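Local coordinates for GDP-mannose-dependent alpha-(1-6)-phosphatidylinositol monomannoside mannosyltransferase (Corynebacterium glutamicum, PDB 3OKP), which belongs to the glycosyltransferases of GT-B fold, enzymes built from two Rossmann-like domains that face each other across a cleft, at residues P279-R283 with T310-A314; M220-I224 with V251-V255; F165-P169 with R371-I375; D13-R17 with Y52-Y58; S4-V10 with R85-W91. One frame throughout, in Å; residues are numbered along the deposited sequence.

From the N terminus, contact 5 opens on strand 7-11 and contact 4 in the loop just after it. Contact 4 closes first, joining that loop to helix 46-53 and the turn behind it; contact 5 then closes by pairing strands 7-11 and 89-92, so the smaller loop lies wholly within the larger. Contact 3 opens at 165-169, on the last strand of the N-terminal sheet. In the C-terminal domain contact 2 ties helix 213-226 to the loop before strand 255-259, and contact 1 joins the loops after strands 275-278 and 306-308, before helix 365-377 returns and closes contact 3 around both. No loops cross. Contacts 3 and 5 touch, Leu372 CD2 lying 3.7 Å from Trp91 CZ3.

Contact 1 of 5, residues P279-R283 with T310-A314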
# COMPACT_ATOMS: atom_id res chain seq x y z
N PRO A 279 10.51 -9.59 6.29
CA PRO A 279 11.78 -9.38 5.59
C PRO A 279 11.65 -9.61 4.08
O PRO A 279 12.19 -10.58 3.54
CB PRO A 279 12.72 -10.40 6.24
CG PRO A 279 11.82 -11.52 6.68
CD PRO A 279 10.43 -10.94 6.89
N ALA A 280 10.92 -8.72 3.42
CA ALA A 280 10.66 -8.79 1.98
C ALA A 280 11.95 -8.88 1.16
O ALA A 280 12.91 -8.14 1.41
CB ALA A 280 9.82 -7.60 1.53
N ARG A 281 11.96 -9.79 0.19
CA ARG A 281 13.07 -9.91 -0.75
C ARG A 281 12.58 -9.76 -2.19
O ARG A 281 11.44 -10.12 -2.51
CB ARG A 281 13.81 -11.25 -0.57
CG ARG A 281 13.00 -12.48 -0.98
CD ARG A 281 13.86 -13.74 -0.95
NE ARG A 281 13.09 -14.94 -1.28
CZ ARG A 281 12.37 -15.64 -0.41
NH1 ARG A 281 12.31 -15.27 0.86
NH2 ARG A 281 11.70 -16.71 -0.82
N THR A 282 13.43 -9.20 -3.04
CA THR A 282 13.11 -9.07 -4.46
C THR A 282 13.36 -10.40 -5.17
O THR A 282 14.40 -11.03 -4.99
CB THR A 282 13.92 -7.93 -5.12
OG1 THR A 282 13.59 -6.70 -4.46
CG2 THR A 282 13.58 -7.80 -6.61
N ARG A 283 12.37 -10.82 -5.97
CA ARG A 283 12.42 -12.06 -6.72
C ARG A 283 11.96 -11.83 -8.16
O ARG A 283 11.89 -10.68 -8.61
CB ARG A 283 11.51 -13.11 -6.07
CG ARG A 283 12.05 -13.70 -4.77
CD ARG A 283 10.98 -14.51 -4.05
NE ARG A 283 10.05 -15.17 -4.97
CZ ARG A 283 10.15 -16.42 -5.40
NH1 ARG A 283 11.14 -17.21 -4.99
NH2 ARG A 283 9.24 -16.89 -6.24
N THR A 310 14.83 -5.73 2.39
CA THR A 310 15.61 -4.88 1.49
C THR A 310 14.91 -4.64 0.15
O THR A 310 15.37 -3.82 -0.65
CB THR A 310 17.00 -5.49 1.20
OG1 THR A 310 16.84 -6.83 0.72
CG2 THR A 310 17.86 -5.50 2.46
N SER A 311 13.80 -5.34 -0.09
CA SER A 311 13.11 -5.30 -1.38
C SER A 311 12.47 -3.96 -1.72
O SER A 311 11.71 -3.41 -0.92
CB SER A 311 12.04 -6.39 -1.44
OG SER A 311 11.46 -6.45 -2.74
N GLY A 312 12.78 -3.46 -2.91
CA GLY A 312 12.12 -2.28 -3.47
C GLY A 312 12.02 -1.06 -2.58
O GLY A 312 13.04 -0.52 -2.14
N GLY A 313 10.79 -0.63 -2.32
CA GLY A 313 10.54 0.55 -1.50
C GLY A 313 10.36 0.29 -0.02
O GLY A 313 10.11 1.21 0.75
N ALA A 314 10.50 -0.98 0.39
CA ALA A 314 10.36 -1.36 1.81
C ALA A 314 11.19 -0.54 2.80
O ALA A 314 10.66 -0.09 3.82
CB ALA A 314 10.60 -2.86 2.00
O HOH W 1 15.25 -9.15 2.33
O HOH W 2 9.48 -8.56 -1.96
O HOH W 3 15.77 -8.06 -1.98
O HOH W 4 15.11 -4.52 -4.69
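Two loops meet here largely through hydroxyls and water. Ser311 N gives a weak hydrogen bond of 3.3 Å to Ala280 O, which has water 1 within hydrogen-bonding distance at 2.7 Å. Thr282 OG1 and Ser311 OG share a direct bond of 2.7 Å; Ser311 OG is further bonded to Glu290 N and, through water 2 (3.0 Å), to Arg281 O (2.6 Å from that water). Thr282 N donates to water 3 at 2.8 Å, which donates to Thr310 OG1 at 3.2 Å, a hydroxyl also bonded to Glu327. Gly312 N donates to water 4 at 3.1 Å, itself 2.7 Å from Thr282 OG1. Ala314 N to Ser311 O, 3.0 Å, closes a type II' turn that suits the positive phi of Gly312. Arg281 NH2 forms a salt bridge with Asp214. Such loops, following adjacent parallel strands 275-278 and 306-308, line the cleft edge of a Rossmann-like sheet; the Ala280 side chain lies about 9 Å from the bound GDP-mannose.

Contact 2 of 5, residues M220-I224 with V251-V255; sequences MPQVI and VSQNV
This is apolar packing of a helix against a loop in the C-terminal Rossmann-like domain of the GT-B fold. Residues 220-224 belong to helix 213-226, the helix of the beta-alpha-beta crossover between strands 200-204 and 231-235; residues 251-255 lead from helix 241-247 into 255-259, an edge strand of the sheet. The helical segment has phi/psi near -60/-43 and is kinked at Pro221, where the N atoms of 221 and 222 lack a bond to the preceding turn; Ile224 N to Met220 O, 2.7 Å, is in place. The loop runs through Val251 (-122/27), Ser252 (-58/-33), Gln253 (-73/-19) and Asn254 (-113/5), with Asn254 N bonded to Val251 O at 3.0 Å, and becomes extended at Val255 (-127/126). In register, Pro221 CA lies 6.9 Å from Val251 CA and Ile224 CA 7.4 Å from Asn254 CA. Met220 and Ile224, one helical turn apart, both direct their CA-to-CB bonds at the loop. Met220 (mmm) brings CG to 4.3 Å from Val255 CG2 and curls CE to 3.9 Å from Asn254 O. Pro221 CG sits 4.0 Å from Val251 CG1. Asn254 (chi1 m) bonds Pro228 O and Ala230 O through ND2, while its CB faces the helix. Together the segments bury 242 Å². Ile224 (mt) makes the closest approach, its CD1 wedged 3.6 Å from Val251 CG1 and 3.5 Å from Asn254 CB.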
# COMPACT_ATOMS: atom_id res chain seq x y z
N MET A 220 13.69 -18.87 13.22
CA MET A 220 13.07 -19.23 14.50
C MET A 220 13.87 -20.14 15.45
O MET A 220 13.89 -19.88 16.65
CB MET A 220 11.62 -19.72 14.33
CG MET A 220 10.60 -18.61 14.08
SD MET A 220 10.57 -17.26 15.30
CE MET A 220 9.75 -18.07 16.68
N PRO A 221 14.52 -21.22 14.94
CA PRO A 221 15.26 -22.10 15.86
C PRO A 221 16.19 -21.36 16.83
O PRO A 221 16.20 -21.68 18.02
CB PRO A 221 16.05 -23.02 14.92
CG PRO A 221 15.18 -23.10 13.70
CD PRO A 221 14.61 -21.71 13.55
N GLN A 222 16.95 -20.39 16.33
CA GLN A 222 17.83 -19.60 17.21
C GLN A 222 17.04 -18.71 18.17
O GLN A 222 17.40 -18.59 19.34
CB GLN A 222 18.82 -18.76 16.40
CG GLN A 222 20.03 -19.55 15.91
CD GLN A 222 20.97 -18.71 15.08
OE1 GLN A 222 20.98 -18.79 13.85
NE2 GLN A 222 21.76 -17.88 15.75
N VAL A 223 15.96 -18.11 17.67
CA VAL A 223 15.07 -17.28 18.51
C VAL A 223 14.49 -18.12 19.65
O VAL A 223 14.56 -17.72 20.82
CB VAL A 223 13.93 -16.62 17.68
CG1 VAL A 223 12.99 -15.82 18.58
CG2 VAL A 223 14.51 -15.72 16.58
N ILE A 224 13.95 -19.29 19.31
CA ILE A 224 13.35 -20.21 20.28
C ILE A 224 14.36 -20.68 21.33
O ILE A 224 14.03 -20.78 22.51
CB ILE A 224 12.70 -21.43 19.58
CG1 ILE A 224 11.54 -20.97 18.68
CG2 ILE A 224 12.20 -22.46 20.60
CD1 ILE A 224 11.19 -21.95 17.59
N VAL A 251 9.48 -26.46 14.25
CA VAL A 251 9.25 -25.32 15.16
C VAL A 251 7.75 -25.09 15.39
O VAL A 251 7.32 -23.98 15.71
CB VAL A 251 9.95 -24.02 14.66
CG1 VAL A 251 11.47 -24.15 14.76
CG2 VAL A 251 9.53 -23.67 13.23
N SER A 252 6.97 -26.16 15.27
CA SER A 252 5.51 -26.10 15.25
C SER A 252 4.87 -25.47 16.49
O SER A 252 3.82 -24.81 16.39
CB SER A 252 4.93 -27.50 15.02
OG SER A 252 5.15 -28.34 16.14
N GLN A 253 5.49 -25.67 17.65
CA GLN A 253 4.96 -25.14 18.91
C GLN A 253 5.12 -23.63 19.04
O GLN A 253 4.43 -23.00 19.84
CB GLN A 253 5.63 -25.82 20.11
CG GLN A 253 5.35 -27.31 20.24
CD GLN A 253 6.08 -27.93 21.40
OE1 GLN A 253 7.20 -28.42 21.25
NE2 GLN A 253 5.47 -27.88 22.58
N ASN A 254 6.02 -23.06 18.24
CA ASN A 254 6.33 -21.63 18.33
C ASN A 254 5.92 -20.81 17.10
O ASN A 254 6.22 -19.61 17.01
CB ASN A 254 7.83 -21.43 18.59
CG ASN A 254 8.27 -22.03 19.91
OD1 ASN A 254 8.49 -23.23 20.02
ND2 ASN A 254 8.42 -21.18 20.93
N VAL A 255 5.24 -21.46 16.16
CA VAL A 255 4.78 -20.81 14.93
C VAL A 255 3.28 -21.07 14.77
O VAL A 255 2.83 -22.21 14.80
CB VAL A 255 5.55 -21.32 13.68
CG1 VAL A 255 4.99 -20.69 12.41
CG2 VAL A 255 7.04 -21.01 13.80

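Contact 3 of 5, residues F165-P169 with R371-I375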
# COMPACT_ATOMS: atom_id res chain seq x y z
N PHE A 165 7.22 14.93 -11.46
CA PHE A 165 7.04 13.69 -10.70
C PHE A 165 6.79 13.98 -9.22
O PHE A 165 7.57 14.68 -8.57
CB PHE A 165 8.25 12.77 -10.88
CG PHE A 165 8.45 12.31 -12.31
CD1 PHE A 165 7.86 11.14 -12.77
CD2 PHE A 165 9.23 13.05 -13.19
CE1 PHE A 165 8.04 10.71 -14.08
CE2 PHE A 165 9.42 12.64 -14.50
CZ PHE A 165 8.83 11.47 -14.95
N GLU A 166 5.68 13.44 -8.70
CA GLU A 166 5.25 13.72 -7.33
C GLU A 166 5.04 12.43 -6.53
O GLU A 166 4.40 11.49 -7.00
CB GLU A 166 3.96 14.54 -7.33
CG GLU A 166 4.08 15.94 -7.94
CD GLU A 166 4.71 16.96 -7.00
OE1 GLU A 166 4.87 16.66 -5.79
OE2 GLU A 166 5.05 18.06 -7.47
N HIS A 167 5.59 12.40 -5.31
CA HIS A 167 5.46 11.25 -4.42
C HIS A 167 4.06 11.20 -3.81
O HIS A 167 3.71 12.03 -2.97
CB HIS A 167 6.55 11.29 -3.34
CG HIS A 167 6.64 10.05 -2.50
ND1 HIS A 167 6.77 10.08 -1.13
CD2 HIS A 167 6.61 8.74 -2.85
CE1 HIS A 167 6.83 8.85 -0.67
NE2 HIS A 167 6.73 8.01 -1.68
N LEU A 168 3.26 10.22 -4.24
CA LEU A 168 1.91 10.05 -3.71
C LEU A 168 1.59 8.59 -3.38
O LEU A 168 0.79 7.95 -4.08
CB LEU A 168 0.86 10.67 -4.65
CG LEU A 168 -0.51 11.01 -4.05
CD1 LEU A 168 -0.43 12.17 -3.07
CD2 LEU A 168 -1.53 11.30 -5.14
N PRO A 169 2.22 8.05 -2.33
CA PRO A 169 1.89 6.71 -1.86
C PRO A 169 0.59 6.71 -1.05
O PRO A 169 0.10 7.78 -0.68
CB PRO A 169 3.06 6.38 -0.93
CG PRO A 169 3.48 7.70 -0.39
CD PRO A 169 3.30 8.66 -1.52
N ARG A 371 -1.18 16.45 0.62
CA ARG A 371 -0.35 16.29 -0.58
C ARG A 371 -1.19 16.26 -1.85
O ARG A 371 -0.84 16.90 -2.85
CB ARG A 371 0.50 15.02 -0.50
CG ARG A 371 1.69 15.09 0.45
CD ARG A 371 2.60 13.90 0.20
NE ARG A 371 3.73 13.84 1.13
CZ ARG A 371 4.69 12.92 1.08
NH1 ARG A 371 4.67 11.98 0.13
NH2 ARG A 371 5.68 12.93 1.96
N LEU A 372 -2.30 15.53 -1.83
CA LEU A 372 -3.21 15.46 -2.98
C LEU A 372 -3.87 16.81 -3.24
O LEU A 372 -4.00 17.23 -4.40
CB LEU A 372 -4.26 14.36 -2.81
CG LEU A 372 -5.24 14.19 -3.99
CD1 LEU A 372 -4.52 13.84 -5.29
CD2 LEU A 372 -6.31 13.15 -3.67
N THR A 373 -4.28 17.49 -2.17
CA THR A 373 -4.89 18.81 -2.28
C THR A 373 -3.95 19.78 -3.00
O THR A 373 -4.37 20.51 -3.90
CB THR A 373 -5.32 19.36 -0.90
OG1 THR A 373 -6.23 18.44 -0.29
CG2 THR A 373 -6.00 20.72 -1.03
N ASN A 374 -2.67 19.76 -2.61
CA ASN A 374 -1.66 20.61 -3.24
C ASN A 374 -1.49 20.35 -4.74
O ASN A 374 -1.29 21.29 -5.51
CB ASN A 374 -0.31 20.46 -2.52
CG ASN A 374 -0.33 21.02 -1.11
OD1 ASN A 374 -1.24 21.76 -0.73
ND2 ASN A 374 0.68 20.67 -0.32
N ILE A 375 -1.59 19.08 -5.14
CA ILE A 375 -1.51 18.71 -6.55
C ILE A 375 -2.75 19.20 -7.31
O ILE A 375 -2.62 19.82 -8.36
CB ILE A 375 -1.33 17.17 -6.72
CG1 ILE A 375 -0.01 16.71 -6.08
CG2 ILE A 375 -1.36 16.78 -8.20
CD1 ILE A 375 0.11 15.20 -5.92
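Strand 164-167 is an outermost strand of the N-terminal sheet, and helix 365-377 packs beside its end. Phe165 turns instead to helix 149-159. Glu166, next along, directs its CB toward the helix, 4.2 Å from Ile375 CD1. His167 contributes its carbonyl: Arg371 NH1, on an extended side chain, donates to His167 O at 3.2 Å, while the imidazole NE2 is bonded to Ile147 O. At Leu168 the strand has given way to loop, and this side chain (tp) fills the hollow between helical turns: its CD1 lies 3.9 Å from Arg371 CB and 4.2 Å from Ile375 CD1, its CD2 3.9 Å from Leu372 CD1. Pro169 closes the row, with CD 4.0 Å from Arg371 NH1. The C-terminal helix that returns to the N-terminal domain is a hallmark of GT-B enzymes. Its attachment here combines a leucine packed among aliphatic side chains with one arginine-to-carbonyl bond on the more exposed side, implying a mainly hydrophobic seat whose polar edge uses strand backbone.

Contact 4 of 5, residues D13-R17 with Y52-Y58; sequences DFPPR and YDKTLDY
Two prolines and a phenylalanine in the loop that follows strand 7-11 fit against Tyr52 of helix 46-53 and Tyr58 in the connection to strand 59-63, in the N-terminal Rossmann-like domain. Loop 13-17 is extended at Phe14 (phi/psi -142/147) and Pro15 (-53/161); the peptide before Pro16 is cis. Across from it, Tyr52 is helical, a type I turn runs from Asp53 to Leu56 (Leu56 N to Asp53 O 3.2 Å), and Thr55 OG1 bonds Tyr52 O at 2.6 Å. The closest CA atoms, Pro16 and Tyr52, are 6.1 Å apart, and 248 Å² is buried. The Tyr52 ring (chi1 t, chi2 83°) offers a flat face to the Pro-Pro step: Pro15 CB lies 3.7 Å from the ring centroid, 27° off its normal, a CH-pi contact, and 3.3 Å from Tyr52 CZ, while Pro16 CB rests 4.1 Å from Tyr52 CB. Phe14 (chi1 t, chi2 69°) is the bump. Its ring edge enters a hollow walled by Asp53 OD1 (4.2 Å from Phe14 CE2), Leu56 CD1 (4.2 Å from Phe14 CZ) and Tyr58 (chi1 p), whose OH is 3.5 Å from Phe14 CZ; Tyr52 CE2 lies 4.2 Å from Phe14 CE2. Val39 and Val60 also touch it. The contact is thus apolar and CH-pi in character, while Arg62 of strand 59-63 meets the Asp53 carboxylate and Pro15 O.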
# COMPACT_ATOMS: atom_id res chain seq x y z
N ASP A 13 -10.68 1.12 -11.98
CA ASP A 13 -10.49 0.53 -10.66
C ASP A 13 -11.22 1.34 -9.58
O ASP A 13 -10.66 2.28 -9.02
CB ASP A 13 -8.99 0.47 -10.32
CG ASP A 13 -8.16 -0.19 -11.41
OD1 ASP A 13 -8.42 -1.37 -11.74
OD2 ASP A 13 -7.24 0.47 -11.92
N PHE A 14 -12.46 0.97 -9.31
CA PHE A 14 -13.27 1.68 -8.32
C PHE A 14 -14.12 0.68 -7.54
O PHE A 14 -14.51 -0.35 -8.10
CB PHE A 14 -14.15 2.73 -9.02
CG PHE A 14 -14.68 3.81 -8.10
CD1 PHE A 14 -13.81 4.75 -7.55
CD2 PHE A 14 -16.03 3.89 -7.80
CE1 PHE A 14 -14.29 5.75 -6.70
CE2 PHE A 14 -16.52 4.88 -6.95
CZ PHE A 14 -15.65 5.82 -6.40
N PRO A 15 -14.37 0.94 -6.24
CA PRO A 15 -15.35 0.15 -5.50
C PRO A 15 -16.71 0.10 -6.21
O PRO A 15 -16.99 0.96 -7.05
CB PRO A 15 -15.47 0.90 -4.17
CG PRO A 15 -14.17 1.59 -4.01
CD PRO A 15 -13.74 1.97 -5.39
N PRO A 16 -17.57 -0.88 -5.87
CA PRO A 16 -17.48 -1.84 -4.75
C PRO A 16 -16.47 -2.98 -4.92
O PRO A 16 -16.24 -3.72 -3.96
CB PRO A 16 -18.91 -2.38 -4.65
CG PRO A 16 -19.44 -2.29 -6.03
CD PRO A 16 -18.80 -1.08 -6.66
N ARG A 17 -15.89 -3.13 -6.11
CA ARG A 17 -14.85 -4.14 -6.33
C ARG A 17 -13.69 -3.95 -5.36
O ARG A 17 -13.26 -2.82 -5.10
CB ARG A 17 -14.35 -4.10 -7.79
CG ARG A 17 -13.40 -5.23 -8.16
CD ARG A 17 -13.04 -5.19 -9.64
NE ARG A 17 -11.99 -6.16 -9.97
N TYR A 52 -23.51 1.05 -3.91
CA TYR A 52 -22.30 1.67 -3.36
C TYR A 52 -22.29 3.19 -3.57
O TYR A 52 -22.00 3.94 -2.64
CB TYR A 52 -21.03 1.04 -3.93
CG TYR A 52 -19.77 1.60 -3.31
CD1 TYR A 52 -19.30 1.13 -2.09
CD2 TYR A 52 -19.06 2.63 -3.94
CE1 TYR A 52 -18.15 1.65 -1.51
CE2 TYR A 52 -17.91 3.16 -3.37
CZ TYR A 52 -17.46 2.66 -2.15
OH TYR A 52 -16.32 3.17 -1.58
N ASP A 53 -22.59 3.62 -4.80
CA ASP A 53 -22.57 5.04 -5.16
C ASP A 53 -23.58 5.86 -4.35
O ASP A 53 -23.34 7.04 -4.06
CB ASP A 53 -22.83 5.21 -6.67
CG ASP A 53 -21.74 4.58 -7.53
OD1 ASP A 53 -20.70 4.15 -6.99
OD2 ASP A 53 -21.94 4.51 -8.76
N LYS A 54 -24.69 5.22 -3.98
CA LYS A 54 -25.73 5.82 -3.15
C LYS A 54 -25.21 6.22 -1.75
O LYS A 54 -25.78 7.10 -1.10
CB LYS A 54 -26.91 4.83 -3.03
CG LYS A 54 -28.18 5.37 -2.39
CD LYS A 54 -28.93 6.34 -3.30
CE LYS A 54 -30.26 6.74 -2.68
NZ LYS A 54 -30.77 8.02 -3.25
N THR A 55 -24.13 5.57 -1.30
CA THR A 55 -23.56 5.84 0.02
C THR A 55 -22.60 7.03 0.03
O THR A 55 -22.25 7.54 1.10
CB THR A 55 -22.84 4.60 0.62
OG1 THR A 55 -21.61 4.36 -0.09
CG2 THR A 55 -23.73 3.37 0.58
N LEU A 56 -22.18 7.47 -1.15
CA LEU A 56 -21.14 8.50 -1.28
C LEU A 56 -21.71 9.93 -1.28
O LEU A 56 -22.87 10.15 -1.63
CB LEU A 56 -20.31 8.26 -2.55
CG LEU A 56 -19.69 6.86 -2.71
CD1 LEU A 56 -19.00 6.71 -4.06
CD2 LEU A 56 -18.72 6.54 -1.57
N ASP A 57 -20.88 10.89 -0.86
CA ASP A 57 -21.27 12.31 -0.89
C ASP A 57 -20.70 13.06 -2.10
O ASP A 57 -20.81 14.29 -2.19
CB ASP A 57 -20.93 13.03 0.43
CG ASP A 57 -19.44 12.98 0.78
OD1 ASP A 57 -18.64 12.30 0.09
OD2 ASP A 57 -19.06 13.64 1.77
N TYR A 58 -20.11 12.31 -3.03
CA TYR A 58 -19.65 12.85 -4.31
C TYR A 58 -20.21 12.04 -5.49
O TYR A 58 -20.61 10.89 -5.32
CB TYR A 58 -18.12 12.92 -4.37
CG TYR A 58 -17.42 11.58 -4.17
CD1 TYR A 58 -17.02 11.17 -2.90
CD2 TYR A 58 -17.15 10.75 -5.25
CE1 TYR A 58 -16.38 9.95 -2.71
CE2 TYR A 58 -16.51 9.53 -5.08
CZ TYR A 58 -16.13 9.13 -3.81
OH TYR A 58 -15.49 7.93 -3.63

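Contact 5 of 5, residues S4-V10 with R85-W91; sequences SRKTLVV and REIDNVW
Leu8 (tp) packs its CB 3.7 Å from Ile87 CG2, and Val10 CG2 meets Val90 CG1 at 4.0 Å, beside helix 72-84; on the other face Val9 CG2 lies 3.8 Å from Trp91 CE3, the indole (chi1 t, chi2 22°) having NE1 bonded to Ser116. These side chains flank two parallel central strands of the N-terminal Rossmann-like sheet, extended with phi -94 to -120 and psi 109 to 137. The axes of strands 7-10 and 89-91 approach to 4.6 Å and cross at -20°, with Thr7 level with Asn89, Leu8 with Val90 and Val9 with Trp91. The ladder runs Asn89 N to Lys6 O (2.8 Å), Leu8 N to Asn89 O (2.8 Å), Trp91 N to Leu8 O (2.8 Å) and Val10 N to Trp91 O (2.9 Å). Further out, Asn89 ND2 donates to Thr7 OG1 at 3.1 Å, and Asn89 OD1 accepts from Arg5 NE (3.1 Å) and NH2 (2.7 Å). Asp88 N also donates to Lys6 O (2.9 Å), and Asp88 OD2 receives Lys6 N (2.8 Å). Glu86 has left-handed phi/psi (51/55), and Lys6 NZ reaches Arg85 O at 3.1 Å. Polar bonds thus continue the pairing N-terminally, and the Val9-Trp91 face also holds the polar pair Thr7-Asn89.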
# COMPACT_ATOMS: atom_id res chain seq x y z
N SER A 4 -12.17 27.00 -6.23
CA SER A 4 -11.66 25.61 -6.11
C SER A 4 -11.60 24.92 -7.48
O SER A 4 -12.55 25.00 -8.26
CB SER A 4 -12.52 24.80 -5.14
OG SER A 4 -12.23 23.41 -5.21
N ARG A 5 -10.49 24.25 -7.75
CA ARG A 5 -10.35 23.46 -8.97
C ARG A 5 -11.12 22.14 -8.84
O ARG A 5 -11.09 21.49 -7.80
CB ARG A 5 -8.88 23.20 -9.28
CG ARG A 5 -8.10 24.46 -9.66
CD ARG A 5 -6.62 24.17 -9.90
NE ARG A 5 -6.40 23.25 -11.01
CZ ARG A 5 -6.31 23.61 -12.29
NH1 ARG A 5 -6.42 24.89 -12.64
NH2 ARG A 5 -6.11 22.69 -13.23
N LYS A 6 -11.79 21.76 -9.93
CA LYS A 6 -12.63 20.57 -9.97
C LYS A 6 -11.90 19.43 -10.68
O LYS A 6 -11.25 19.65 -11.71
CB LYS A 6 -13.94 20.89 -10.69
CG LYS A 6 -15.11 19.98 -10.34
CD LYS A 6 -16.41 20.69 -10.68
CE LYS A 6 -17.62 19.77 -10.54
NZ LYS A 6 -18.86 20.45 -11.03
N THR A 7 -12.01 18.22 -10.13
CA THR A 7 -11.28 17.06 -10.64
C THR A 7 -12.21 15.94 -11.11
O THR A 7 -13.14 15.55 -10.39
CB THR A 7 -10.31 16.50 -9.57
OG1 THR A 7 -9.45 17.54 -9.10
CG2 THR A 7 -9.46 15.37 -10.14
N LEU A 8 -11.95 15.45 -12.31
CA LEU A 8 -12.58 14.23 -12.80
C LEU A 8 -11.59 13.07 -12.66
O LEU A 8 -10.49 13.11 -13.23
CB LEU A 8 -13.03 14.38 -14.26
CG LEU A 8 -13.67 13.16 -14.95
CD1 LEU A 8 -15.02 12.81 -14.32
CD2 LEU A 8 -13.81 13.41 -16.44
N VAL A 9 -11.99 12.06 -11.90
CA VAL A 9 -11.19 10.85 -11.72
C VAL A 9 -11.64 9.80 -12.74
O VAL A 9 -12.80 9.38 -12.73
CB VAL A 9 -11.29 10.29 -10.28
CG1 VAL A 9 -10.40 9.06 -10.11
CG2 VAL A 9 -10.93 11.36 -9.25
N VAL A 10 -10.73 9.41 -13.62
CA VAL A 10 -11.02 8.46 -14.69
C VAL A 10 -10.35 7.13 -14.36
O VAL A 10 -9.13 7.06 -14.25
CB VAL A 10 -10.52 8.98 -16.07
CG1 VAL A 10 -10.77 7.95 -17.18
CG2 VAL A 10 -11.18 10.31 -16.41
N ARG A 85 -19.26 19.33 -16.55
CA ARG A 85 -18.98 19.56 -15.13
C ARG A 85 -17.91 20.64 -14.90
O ARG A 85 -17.49 20.86 -13.77
CB ARG A 85 -18.58 18.25 -14.43
CG ARG A 85 -19.73 17.27 -14.22
CD ARG A 85 -20.67 17.72 -13.10
NE ARG A 85 -21.76 16.77 -12.89
CZ ARG A 85 -23.00 16.92 -13.35
NH1 ARG A 85 -23.33 18.00 -14.07
NH2 ARG A 85 -23.91 16.00 -13.10
N GLU A 86 -17.49 21.30 -15.98
CA GLU A 86 -16.46 22.35 -15.94
C GLU A 86 -15.19 21.88 -15.21
O GLU A 86 -14.73 22.50 -14.25
CB GLU A 86 -17.01 23.65 -15.34
CG GLU A 86 -18.00 24.38 -16.24
CD GLU A 86 -18.32 25.79 -15.76
OE1 GLU A 86 -18.73 25.95 -14.59
OE2 GLU A 86 -18.17 26.74 -16.56
N ILE A 87 -14.65 20.76 -15.69
CA ILE A 87 -13.52 20.09 -15.05
C ILE A 87 -12.19 20.79 -15.33
O ILE A 87 -11.86 21.10 -16.48
CB ILE A 87 -13.45 18.59 -15.49
CG1 ILE A 87 -14.71 17.82 -15.02
CG2 ILE A 87 -12.17 17.92 -15.01
CD1 ILE A 87 -14.94 17.79 -13.51
N ASP A 88 -11.43 21.03 -14.26
CA ASP A 88 -10.11 21.64 -14.33
C ASP A 88 -9.01 20.58 -14.40
O ASP A 88 -8.10 20.68 -15.23
CB ASP A 88 -9.87 22.54 -13.11
CG ASP A 88 -10.90 23.65 -13.00
OD1 ASP A 88 -10.90 24.55 -13.86
OD2 ASP A 88 -11.71 23.61 -12.05
N ASN A 89 -9.10 19.58 -13.53
CA ASN A 89 -8.11 18.49 -13.47
C ASN A 89 -8.70 17.17 -13.93
O ASN A 89 -9.82 16.83 -13.56
CB ASN A 89 -7.59 18.29 -12.03
CG ASN A 89 -7.14 19.58 -11.38
OD1 ASN A 89 -6.31 20.32 -11.91
ND2 ASN A 89 -7.66 19.84 -10.18
N VAL A 90 -7.93 16.44 -14.72
CA VAL A 90 -8.27 15.06 -15.06
C VAL A 90 -7.23 14.14 -14.45
O VAL A 90 -6.03 14.23 -14.76
CB VAL A 90 -8.38 14.85 -16.59
CG1 VAL A 90 -8.61 13.37 -16.93
CG2 VAL A 90 -9.51 15.69 -17.16
N TRP A 91 -7.68 13.27 -13.55
CA TRP A 91 -6.81 12.37 -12.82
C TRP A 91 -7.08 10.92 -13.21
O TRP A 91 -8.13 10.37 -12.88
CB TRP A 91 -6.98 12.59 -11.30
CG TRP A 91 -6.13 11.71 -10.41
CD1 TRP A 91 -4.97 11.07 -10.74
CD2 TRP A 91 -6.36 11.43 -9.02
NE1 TRP A 91 -4.48 10.39 -9.65
CE2 TRP A 91 -5.31 10.60 -8.58
CE3 TRP A 91 -7.36 11.80 -8.11
CZ2 TRP A 91 -5.22 10.12 -7.27
CZ3 TRP A 91 -7.27 11.33 -6.80
CH2 TRP A 91 -6.21 10.49 -6.40